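Uncharacterized protein (PDB 2PYQ) is of unknown function but belongs to the DUF2853 family and folds as a small, single-chain, all-helical bacterial protein. Local coordinates at residues Gln11-Met22 and Glu91-Met102. Sequence-based numbering, arbitrary orientation. Where two conformers were deposited one is given.
Sequences QYADDLRNKCGM and ERNKYRAVVYYM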
ATOM      1  N   GLN A  11       4.299  -8.484  -8.985  1.00 23.27           N
ATOM      2  CA  GLN A  11       5.044  -7.230  -8.925  1.00 22.99           C
ATOM      3  C   GLN A  11       5.033  -6.639  -7.509  1.00 21.95           C
ATOM      4  O   GLN A  11       6.067  -6.188  -7.014  1.00 21.75           O
ATOM      5  CB  GLN A  11       4.504  -6.194  -9.915  1.00 23.37           C
ATOM      6  CG  GLN A  11       5.378  -4.930 -10.011  1.00 30.92           C
ATOM      7  CD  GLN A  11       6.804  -5.234 -10.426  1.00 36.63           C
ATOM      8  OE1 GLN A  11       7.033  -5.938 -11.432  1.00 42.51           O
ATOM      9  NE2 GLN A  11       7.784  -4.748  -9.659  1.00 35.55           N
ATOM     10  N   TYR A  12       3.858  -6.644  -6.867  1.00 21.43           N
ATOM     11  CA  TYR A  12       3.767  -6.135  -5.482  1.00 20.55           C
ATOM     12  C   TYR A  12       4.702  -6.912  -4.537  1.00 20.34           C
ATOM     13  O   TYR A  12       5.367  -6.318  -3.710  1.00 20.19           O
ATOM     14  CB  TYR A  12       2.344  -6.244  -4.925  1.00 20.24           C
ATOM     15  CG  TYR A  12       1.266  -5.532  -5.710  1.00 20.54           C
ATOM     16  CD1 TYR A  12       1.548  -4.445  -6.557  1.00 20.84           C
ATOM     17  CD2 TYR A  12      -0.078  -5.904  -5.545  1.00 20.66           C
ATOM     18  CE1 TYR A  12       0.528  -3.794  -7.258  1.00 21.27           C
ATOM     19  CE2 TYR A  12      -1.080  -5.258  -6.220  1.00 21.94           C
ATOM     20  CZ  TYR A  12      -0.780  -4.203  -7.065  1.00 24.88           C
ATOM     21  OH  TYR A  12      -1.770  -3.553  -7.730  1.00 27.57           O
ATOM     22  N   ALA A  13       4.690  -8.248  -4.657  1.00 20.78           N
ATOM     23  CA  ALA A  13       5.539  -9.125  -3.856  1.00 20.84           C
ATOM     24  C   ALA A  13       7.033  -8.826  -4.100  1.00 21.99           C
ATOM     25  O   ALA A  13       7.829  -8.746  -3.152  1.00 22.48           O
ATOM     26  CB  ALA A  13       5.252 -10.583  -4.127  1.00 21.53           C
ATOM     27  N   ASP A  14       7.398  -8.626  -5.374  1.00 21.80           N
ATOM     28  CA  ASP A  14       8.766  -8.305  -5.754  1.00 23.81           C
ATOM     29  C   ASP A  14       9.196  -6.954  -5.162  1.00 22.87           C
ATOM     30  O   ASP A  14      10.292  -6.855  -4.596  1.00 23.68           O
ATOM     31  CB  ASP A  14       8.910  -8.365  -7.288  1.00 29.70           C
ATOM     32  CG  ASP A  14      10.371  -8.514  -7.744  1.00 37.82           C
ATOM     33  OD1 ASP A  14      11.170  -7.585  -7.519  1.00 40.29           O
ATOM     34  OD2 ASP A  14      10.726  -9.579  -8.339  1.00 40.23           O
ATOM     35  N   ASP A  15       8.356  -5.929  -5.262  1.00 21.77           N
ATOM     36  CA  ASP A  15       8.607  -4.609  -4.654  1.00 20.88           C
ATOM     37  C   ASP A  15       8.812  -4.730  -3.143  1.00 21.93           C
ATOM     38  O   ASP A  15       9.754  -4.161  -2.590  1.00 21.36           O
ATOM     39  CB  ASP A  15       7.476  -3.604  -4.910  1.00 20.58           C
ATOM     40  CG  ASP A  15       7.479  -3.006  -6.306  1.00 28.23           C
ATOM     41  OD1 ASP A  15       8.292  -3.439  -7.170  1.00 31.70           O
ATOM     42  OD2 ASP A  15       6.660  -2.072  -6.517  1.00 24.52           O
ATOM     43  N   LEU A  16       7.933  -5.477  -2.475  1.00 21.43           N
ATOM     44  CA  LEU A  16       8.048  -5.636  -1.002  1.00 19.23           C
ATOM     45  C   LEU A  16       9.398  -6.266  -0.623  1.00 21.07           C
ATOM     46  O   LEU A  16      10.085  -5.739   0.234  1.00 21.39           O
ATOM     47  CB  LEU A  16       6.897  -6.424  -0.437  1.00 18.92           C
ATOM     48  CG  LEU A  16       5.623  -5.589  -0.346  1.00 19.27           C
ATOM     49  CD1 LEU A  16       4.415  -6.530  -0.232  1.00 20.72           C
ATOM     50  CD2 LEU A  16       5.657  -4.584   0.810  1.00 17.93           C
ATOM     51  N   ARG A  17       9.784  -7.340  -1.307  1.00 20.35           N
ATOM     52  CA  ARG A  17      11.039  -8.012  -1.002  1.00 22.42           C
ATOM     53  C   ARG A  17      12.263  -7.212  -1.425  1.00 24.30           C
ATOM     54  O   ARG A  17      13.156  -6.936  -0.607  1.00 23.48           O
ATOM     55  CB  ARG A  17      11.069  -9.432  -1.587  1.00 21.74           C
ATOM     56  CG  ARG A  17      12.333 -10.245  -1.194  1.00 36.07           C
ATOM     57  CD  ARG A  17      12.194 -11.752  -1.481  1.00 41.69           C
ATOM     58  NE  ARG A  17      11.335 -12.461  -0.511  1.00 43.66           N
ATOM     59  CZ  ARG A  17      11.734 -13.018   0.644  1.00 44.76           C
ATOM     60  NH1 ARG A  17      12.988 -12.944   1.065  1.00 45.50           N
ATOM     61  NH2 ARG A  17      10.825 -13.654   1.418  1.00 43.34           N
ATOM     62  N   ASN A  18      12.278  -6.801  -2.695  1.00 24.44           N
ATOM     63  CA  ASN A  18      13.490  -6.228  -3.310  1.00 26.06           C
ATOM     64  C   ASN A  18      13.644  -4.732  -3.313  1.00 26.98           C
ATOM     65  O   ASN A  18      14.744  -4.246  -3.610  1.00 31.29           O
ATOM     66  CB  ASN A  18      13.621  -6.807  -4.723  1.00 28.55           C
ATOM     67  CG  ASN A  18      13.815  -8.313  -4.695  1.00 32.49           C
ATOM     68  OD1 ASN A  18      14.626  -8.839  -3.910  1.00 34.29           O
ATOM     69  ND2 ASN A  18      13.087  -9.012  -5.544  1.00 32.49           N
ATOM     70  N   LYS A  19      12.580  -3.991  -3.062  1.00 24.42           N
ATOM     71  CA  LYS A  19      12.649  -2.542  -2.876  1.00 24.44           C
ATOM     72  C   LYS A  19      12.522  -2.155  -1.398  1.00 25.39           C
ATOM     73  O   LYS A  19      13.331  -1.394  -0.895  1.00 26.04           O
ATOM     74  CB  LYS A  19      11.627  -1.785  -3.719  1.00 22.47           C
ATOM     75  CG  LYS A  19      11.894  -1.901  -5.190  1.00 23.10           C
ATOM     76  CD  LYS A  19      10.832  -1.158  -5.991  1.00 26.51           C
ATOM     77  CE  LYS A  19      11.077  -1.323  -7.475  1.00 30.69           C
ATOM     78  NZ  LYS A  19       9.979  -0.797  -8.332  1.00 33.05           N
ATOM     79  N   CYS A  20      11.527  -2.694  -0.710  1.00 24.34           N
ATOM     80  CA  CYS A  20      11.247  -2.364   0.695  1.00 24.11           C
ATOM     81  C   CYS A  20      11.964  -3.254   1.732  1.00 26.81           C
ATOM     82  O   CYS A  20      11.870  -2.952   2.929  1.00 30.18           O
ATOM     83  CB  CYS A  20       9.738  -2.420   0.949  1.00 22.49           C
ATOM     84  SG  CYS A  20       8.737  -1.471  -0.240  1.00 26.68           S
ATOM     85  N   GLY A  21      12.633  -4.335   1.324  1.00 25.20           N
ATOM     86  CA  GLY A  21      13.355  -5.216   2.236  1.00 24.08           C
ATOM     87  C   GLY A  21      12.513  -5.970   3.244  1.00 28.23           C
ATOM     88  O   GLY A  21      12.959  -6.182   4.384  1.00 34.18           O
HETATM   89  N   MSE A  22      11.317  -6.429   2.836  1.00 23.75           N
HETATM   90  CA  MSE A  22      10.384  -7.139   3.709  1.00 24.93           C
HETATM   91  C   MSE A  22       9.970  -8.472   3.098  1.00 28.98           C
HETATM   92  O   MSE A  22       9.766  -8.546   1.885  1.00 32.90           O
HETATM   93  CB  MSE A  22       9.088  -6.320   3.871  1.00 23.00           C
HETATM   94  CG  MSE A  22       9.283  -4.927   4.360  1.00 25.57           C
HETATM   95 SE   MSE A  22       7.540  -4.077   4.400  0.75 32.86          SE
HETATM   96  CE  MSE A  22       6.633  -5.030   5.686  1.00 21.88           C
ATOM     97  N   GLU A  91      11.437   6.014  -6.305  1.00 37.00           N
ATOM     98  CA  GLU A  91      10.439   5.156  -6.923  1.00 33.42           C
ATOM     99  C   GLU A  91       9.267   5.962  -7.484  1.00 31.60           C
ATOM    100  O   GLU A  91       8.528   6.586  -6.725  1.00 32.20           O
ATOM    101  CB  GLU A  91       9.947   4.109  -5.906  1.00 34.90           C
ATOM    102  CG  GLU A  91       8.923   3.118  -6.473  1.00 38.80           C
ATOM    103  CD  GLU A  91       9.428   2.449  -7.746  1.00 43.27           C
ATOM    104  OE1 GLU A  91      10.494   1.800  -7.672  1.00 43.35           O
ATOM    105  OE2 GLU A  91       8.769   2.606  -8.803  1.00 45.42           O
ATOM    106  N   ARG A  92       9.092   5.926  -8.807  1.00 29.67           N
ATOM    107  CA  ARG A  92       7.993   6.651  -9.463  1.00 32.76           C
ATOM    108  C   ARG A  92       6.712   5.823  -9.630  1.00 34.35           C
ATOM    109  O   ARG A  92       5.675   6.380  -9.983  1.00 37.32           O
ATOM    110  CB  ARG A  92       8.477   7.261 -10.789  1.00 34.11           C
ATOM    111  CG  ARG A  92       9.469   8.419 -10.531  1.00 34.82           C
ATOM    112  CD  ARG A  92      10.259   8.786 -11.718  1.00 39.63           C
ATOM    113  NE  ARG A  92      11.193   7.742 -12.158  1.00 44.56           N
ATOM    114  CZ  ARG A  92      12.391   7.460 -11.624  1.00 47.08           C
ATOM    115  NH1 ARG A  92      12.859   8.092 -10.532  1.00 47.47           N
ATOM    116  NH2 ARG A  92      13.139   6.486 -12.168  1.00 46.34           N
ATOM    117  N   ASN A  93       6.788   4.509  -9.372  1.00 34.30           N
ATOM    118  CA  ASN A  93       5.627   3.609  -9.403  1.00 34.79           C
ATOM    119  C   ASN A  93       5.403   2.967  -8.016  1.00 31.45           C
ATOM    120  O   ASN A  93       5.665   1.766  -7.804  1.00 31.22           O
ATOM    121  CB  ASN A  93       5.791   2.520 -10.471  1.00 37.43           C
ATOM    122  CG  ASN A  93       5.838   3.089 -11.877  1.00 44.18           C
ATOM    123  OD1 ASN A  93       5.060   3.998 -12.240  1.00 45.66           O
ATOM    124  ND2 ASN A  93       6.730   2.539 -12.694  1.00 47.29           N
ATOM    125  N   LYS A  94       4.966   3.793  -7.084  1.00 28.59           N
ATOM    126  CA  LYS A  94       4.597   3.328  -5.758  1.00 25.48           C
ATOM    127  C   LYS A  94       3.152   2.761  -5.832  1.00 23.28           C
ATOM    128  O   LYS A  94       2.189   3.519  -5.818  1.00 23.61           O
ATOM    129  CB  LYS A  94       4.687   4.460  -4.727  1.00 21.26           C
ATOM    130  CG  LYS A  94       6.114   4.931  -4.507  1.00 23.54           C
ATOM    131  CD  LYS A  94       6.154   5.880  -3.336  1.00 24.39           C
ATOM    132  CE  LYS A  94       7.537   6.392  -3.098  1.00 29.15           C
ATOM    133  NZ  LYS A  94       7.981   7.338  -4.144  1.00 32.85           N
ATOM    134  N   TYR A  95       3.026   1.445  -5.887  1.00 20.85           N
ATOM    135  CA  TYR A  95       1.724   0.819  -5.999  1.00 24.01           C
ATOM    136  C   TYR A  95       0.914   1.019  -4.715  1.00 21.90           C
ATOM    137  O   TYR A  95       1.439   0.856  -3.608  1.00 19.78           O
ATOM    138  CB  TYR A  95       1.838  -0.657  -6.368  1.00 26.51           C
ATOM    139  CG  TYR A  95       2.413  -0.856  -7.751  1.00 28.17           C
ATOM    140  CD1 TYR A  95       1.659  -0.542  -8.873  1.00 30.92           C
ATOM    141  CD2 TYR A  95       3.696  -1.370  -7.928  1.00 29.28           C
ATOM    142  CE1 TYR A  95       2.180  -0.700 -10.164  1.00 33.74           C
ATOM    143  CE2 TYR A  95       4.237  -1.536  -9.213  1.00 32.53           C
ATOM    144  CZ  TYR A  95       3.473  -1.199 -10.319  1.00 36.23           C
ATOM    145  OH  TYR A  95       4.001  -1.378 -11.599  1.00 40.97           O
ATOM    146  N   ARG A  96      -0.346   1.432  -4.890  1.00 22.36           N
ATOM    147  CA  ARG A  96      -1.156   1.743  -3.795  1.00 23.91           C
ATOM    148  C   ARG A  96      -1.403   0.439  -2.887  1.00 20.67           C
ATOM    149  O   ARG A  96      -1.358   0.555  -1.663  1.00 19.98           O
ATOM    150  CB  ARG A  96      -2.498   2.238  -4.296  1.00 26.61           C
ATOM    151  CG  ARG A  96      -3.504   2.560  -3.197  1.00 30.99           C
ATOM    152  CD  ARG A  96      -4.813   3.107  -3.774  1.00 34.14           C
ATOM    153  NE  ARG A  96      -4.679   4.526  -4.186  1.00 36.29           N
ATOM    154  CZ  ARG A  96      -4.302   4.965  -5.399  1.00 39.22           C
ATOM    155  NH1 ARG A  96      -4.035   4.141  -6.430  1.00 39.17           N
ATOM    156  NH2 ARG A  96      -4.218   6.287  -5.594  1.00 40.11           N
ATOM    157  N   ALA A  97      -1.528  -0.744  -3.500  1.00 20.91           N
ATOM    158  CA  ALA A  97      -1.636  -2.004  -2.735  1.00 22.12           C
ATOM    159  C   ALA A  97      -0.408  -2.221  -1.845  1.00 20.17           C
ATOM    160  O   ALA A  97      -0.558  -2.647  -0.701  1.00 19.46           O
ATOM    161  CB  ALA A  97      -1.853  -3.226  -3.685  1.00 21.59           C
ATOM    162  N   VAL A  98       0.784  -1.896  -2.360  1.00 18.74           N
ATOM    163  CA  VAL A  98       2.020  -2.044  -1.594  1.00 18.34           C
ATOM    164  C   VAL A  98       2.035  -1.052  -0.432  1.00 17.94           C
ATOM    165  O   VAL A  98       2.381  -1.419   0.693  1.00 18.07           O
ATOM    166  CB  VAL A  98       3.260  -1.889  -2.479  1.00 18.70           C
ATOM    167  CG1 VAL A  98       4.527  -1.917  -1.630  1.00 18.44           C
ATOM    168  CG2 VAL A  98       3.275  -2.988  -3.566  1.00 19.20           C
ATOM    169  N   VAL A  99       1.623   0.176  -0.690  1.00 19.46           N
ATOM    170  CA  VAL A  99       1.539   1.207   0.374  1.00 18.50           C
ATOM    171  C   VAL A  99       0.540   0.799   1.455  1.00 17.83           C
ATOM    172  O   VAL A  99       0.834   0.882   2.649  1.00 17.42           O
ATOM    173  CB  VAL A  99       1.191   2.589  -0.212  1.00 18.48           C
ATOM    174  CG1 VAL A  99       0.930   3.636   0.909  1.00 18.42           C
ATOM    175  CG2 VAL A  99       2.312   3.038  -1.147  1.00 18.90           C
ATOM    176  N   TYR A 100      -0.631   0.339   1.036  1.00 18.74           N
ATOM    177  CA  TYR A 100      -1.684  -0.122   1.976  1.00 17.88           C
ATOM    178  C   TYR A 100      -1.207  -1.321   2.786  1.00 18.39           C
ATOM    179  O   TYR A 100      -1.440  -1.372   3.983  1.00 18.90           O
ATOM    180  CB  TYR A 100      -3.009  -0.383   1.244  1.00 18.43           C
ATOM    181  CG  TYR A 100      -3.768   0.890   0.843  1.00 25.41           C
ATOM    182  CD1 TYR A 100      -3.152   2.158   0.790  1.00 27.14           C
ATOM    183  CD2 TYR A 100      -5.111   0.802   0.431  1.00 28.02           C
ATOM    184  CE1 TYR A 100      -3.837   3.303   0.416  1.00 30.80           C
ATOM    185  CE2 TYR A 100      -5.822   1.970   0.011  1.00 29.89           C
ATOM    186  CZ  TYR A 100      -5.169   3.211   0.031  1.00 32.87           C
ATOM    187  OH  TYR A 100      -5.839   4.374  -0.362  1.00 36.94           O
ATOM    188  N   TYR A 101      -0.533  -2.265   2.152  1.00 17.52           N
ATOM    189  CA  TYR A 101       0.026  -3.426   2.828  1.00 17.37           C
ATOM    190  C   TYR A 101       1.003  -2.959   3.908  1.00 19.32           C
ATOM    191  O   TYR A 101       0.933  -3.395   5.046  1.00 17.97           O
ATOM    192  CB  TYR A 101       0.747  -4.337   1.824  1.00 17.58           C
ATOM    193  CG  TYR A 101       1.512  -5.485   2.450  1.00 17.59           C
ATOM    194  CD1 TYR A 101       2.825  -5.302   2.943  1.00 17.62           C
ATOM    195  CD2 TYR A 101       0.948  -6.743   2.565  1.00 17.95           C
ATOM    196  CE1 TYR A 101       3.538  -6.335   3.528  1.00 18.10           C
ATOM    197  CE2 TYR A 101       1.655  -7.802   3.138  1.00 19.04           C
ATOM    198  CZ  TYR A 101       2.946  -7.590   3.629  1.00 21.10           C
ATOM    199  OH  TYR A 101       3.617  -8.641   4.211  1.00 24.45           O
HETATM  200  N   MSE A 102       1.919  -2.067   3.522  1.00 18.18           N
HETATM  201  CA  MSE A 102       2.945  -1.568   4.476  0.50 16.99           C
HETATM  202  C   MSE A 102       2.307  -0.820   5.647  1.00 16.59           C
HETATM  203  O   MSE A 102       2.747  -1.003   6.774  1.00 16.48           O
HETATM  204  CB  MSE A 102       4.018  -0.726   3.775  0.50 16.85           C
HETATM  205  CG  MSE A 102       5.034  -1.566   3.028  0.50 17.28           C
HETATM  206 SE   MSE A 102       6.571  -0.464   2.507  0.38 23.71          SE
HETATM  207  CE  MSE A 102       5.722   0.005   1.296  0.50 18.22           C
TER
HETATM  208  O   HOH W   1      -1.957  -0.940  -6.466  1.00 18.16           O
HETATM  209  O   HOH W   2       7.286  -0.225  -8.372  1.00 27.79           O
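E91 reaches K19 through a salt bridge, OE1 to NZ 2.7 Å, the ammonium approaching from above the carboxylate plane; E91 CG stands anti to the backbone N (chi1 -178°) and a bend at chi2 brings the acid across the extended lysine chain. Its OE2 takes the N93 amide N-H on the anti lone pair, which helps to hold the carboxylate's rotation. K19 NZ also bonds weakly to D15 OD1, and donates to a water within hydrogen-bonding distance of D15 OD2 and N93 O. With a glutamine at E91, K19 would probably lose its closest anionic mate and be left to the weak D15 bond and the water. Y95, the N-cap residue, lays its ring edge at D15 OD2, which lies 3.4 Å from CD2 and is hydrogen-bonded by Y87; Y95 CB and CG meet Y12 CE1, the two rings oblique at 54°. A97 CB sits over one face of the Y12 ring, 3.8 Å from its centroid, while a water joins Y12 OH to A97 N. V98 splits its branches, CG2 against Y12 CB (3.6 Å) and CG1 against L16 CD2. Y101 receives L16 CD1 over one ring face, and selenomethionine M22 CE at its edge. Selenomethionine M102, in one of two conformers, nears C20 SG. Segments 11-18 and 96-102 cross at -53°, axes 9.8 Å apart: an apolar interface of two helices and the turn after the first, flanked by a D15-K19-E91 salt-bridge network, within an all-helical fold.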